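Local coordinates for protein activating signal cointegrator 1 complex subunit 2 (Homo sapiens, PDB 6YXQ) that binds K63-linked polyubiquitin chains and recruits ASCC3 and ALKBH3 to DNA damage, and also takes part in the rescue of stalled ribosomes, at residues P376-I381 / Y398-V403. Sequence-based numbering, arbitrary orientation.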
# COMPACT_ATOMS: atom_id res chain seq x y z
N PRO B 376 -27.38 -8.86 16.63
CA PRO B 376 -28.24 -9.58 17.58
C PRO B 376 -28.19 -11.09 17.38
O PRO B 376 -28.24 -11.58 16.25
CB PRO B 376 -29.64 -9.01 17.30
CG PRO B 376 -29.53 -8.27 16.02
CD PRO B 376 -28.10 -7.79 15.93
N VAL B 377 -28.09 -11.81 18.50
CA VAL B 377 -27.99 -13.27 18.46
C VAL B 377 -29.32 -13.90 18.07
O VAL B 377 -29.37 -14.86 17.30
CB VAL B 377 -27.49 -13.81 19.81
CG1 VAL B 377 -27.77 -15.30 19.92
CG2 VAL B 377 -26.00 -13.53 20.00
N ALA B 378 -30.43 -13.38 18.62
CA ALA B 378 -31.74 -13.96 18.35
C ALA B 378 -32.04 -14.03 16.86
O ALA B 378 -32.69 -14.96 16.39
CB ALA B 378 -32.82 -13.15 19.06
N GLU B 379 -31.56 -13.04 16.11
CA GLU B 379 -31.84 -13.00 14.68
C GLU B 379 -31.07 -14.09 13.93
O GLU B 379 -31.57 -14.61 12.92
CB GLU B 379 -31.53 -11.60 14.14
CG GLU B 379 -30.91 -11.55 12.76
CD GLU B 379 -30.61 -10.13 12.34
OE1 GLU B 379 -30.96 -9.21 13.11
OE2 GLU B 379 -30.02 -9.93 11.26
N ASP B 380 -29.88 -14.46 14.41
CA ASP B 380 -29.14 -15.53 13.76
C ASP B 380 -29.59 -16.91 14.24
O ASP B 380 -29.48 -17.88 13.49
CB ASP B 380 -27.64 -15.34 13.99
CG ASP B 380 -27.07 -14.16 13.22
OD1 ASP B 380 -27.56 -13.88 12.11
OD2 ASP B 380 -26.14 -13.49 13.74
N ILE B 381 -30.11 -17.01 15.47
CA ILE B 381 -30.65 -18.28 15.94
C ILE B 381 -31.90 -18.64 15.15
O ILE B 381 -32.12 -19.81 14.80
CB ILE B 381 -30.92 -18.21 17.45
CG1 ILE B 381 -29.62 -18.25 18.24
CG2 ILE B 381 -31.83 -19.35 17.88
CD1 ILE B 381 -29.83 -18.46 19.73
N TYR B 398 -30.59 -21.78 26.33
CA TYR B 398 -29.54 -21.32 27.23
C TYR B 398 -28.75 -20.16 26.64
O TYR B 398 -28.48 -19.17 27.33
CB TYR B 398 -28.61 -22.49 27.60
CG TYR B 398 -27.76 -23.04 26.47
CD1 TYR B 398 -28.32 -23.84 25.49
CD2 TYR B 398 -26.40 -22.80 26.41
CE1 TYR B 398 -27.56 -24.36 24.46
CE2 TYR B 398 -25.62 -23.31 25.39
CZ TYR B 398 -26.20 -24.09 24.42
OH TYR B 398 -25.43 -24.62 23.40
N ILE B 399 -28.42 -20.24 25.34
CA ILE B 399 -27.68 -19.16 24.69
C ILE B 399 -28.41 -17.83 24.87
O ILE B 399 -27.83 -16.83 25.31
CB ILE B 399 -27.44 -19.48 23.21
CG1 ILE B 399 -26.47 -20.65 23.06
CG2 ILE B 399 -26.91 -18.26 22.49
CD1 ILE B 399 -26.51 -21.33 21.71
N LEU B 400 -29.71 -17.83 24.59
CA LEU B 400 -30.48 -16.59 24.76
C LEU B 400 -30.49 -16.16 26.22
O LEU B 400 -30.32 -14.97 26.52
CB LEU B 400 -31.90 -16.77 24.23
CG LEU B 400 -32.00 -16.88 22.71
CD1 LEU B 400 -33.36 -17.41 22.30
CD2 LEU B 400 -31.73 -15.53 22.06
N GLN B 401 -30.64 -17.12 27.15
CA GLN B 401 -30.66 -16.73 28.55
C GLN B 401 -29.29 -16.26 29.00
O GLN B 401 -29.19 -15.49 29.97
CB GLN B 401 -31.17 -17.86 29.46
CG GLN B 401 -31.40 -17.37 30.90
CD GLN B 401 -32.67 -17.91 31.55
OE1 GLN B 401 -32.63 -18.93 32.24
NE2 GLN B 401 -33.79 -17.20 31.36
N ALA B 402 -28.23 -16.65 28.29
CA ALA B 402 -26.95 -16.00 28.49
C ALA B 402 -27.04 -14.54 28.08
O ALA B 402 -26.82 -13.63 28.90
CB ALA B 402 -25.86 -16.73 27.71
N VAL B 403 -27.43 -14.30 26.83
CA VAL B 403 -27.54 -12.94 26.30
C VAL B 403 -28.32 -12.06 27.27
O VAL B 403 -27.83 -11.02 27.73
CB VAL B 403 -28.20 -12.95 24.91
CG1 VAL B 403 -28.51 -11.53 24.46
CG2 VAL B 403 -27.31 -13.65 23.91
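Ile-381 drives its CD1 methyl into the angle between Ile-399 and Leu-400, lying 4.0 Å from Ile-399 CG2 and equally far from Leu-400 CG. Its CG1 stands anti to the carbonyl carbon and the chain then runs on extended (chi2 -169°), so it meets Leu-400 tip to tip while crossing Ile-399 obliquely. One turn earlier, Val-377 brings CG1 to the same Ile-399 methyl, 4.0 Å from CG2, beside the tip of Ile-381, so that this methyl rests in the shallow notch formed by Val-377 CG1 and Ile-381 CD1. The two segments belong to helices 377-387 and 394-408, the last two modelled helices of this N-terminal part of the protein, which form an antiparallel helical hairpin with local axes 10.8 Å apart and an angle of 167° between their directions. Val-403 slides past Val-377 in the opposite sense, its CG2 coming to 4.1 Å from Val-377 CB. On the more exposed flank, Leu-400 sets CD2 against Ala-378, 4.0 Å from both CA and CB of that alanine. Phe-358 of helix 348-359 touches both Val-377 and Ile-399, and helix 365-374 offers Tyr-371 to Val-377 and Leu-368 to Val-403.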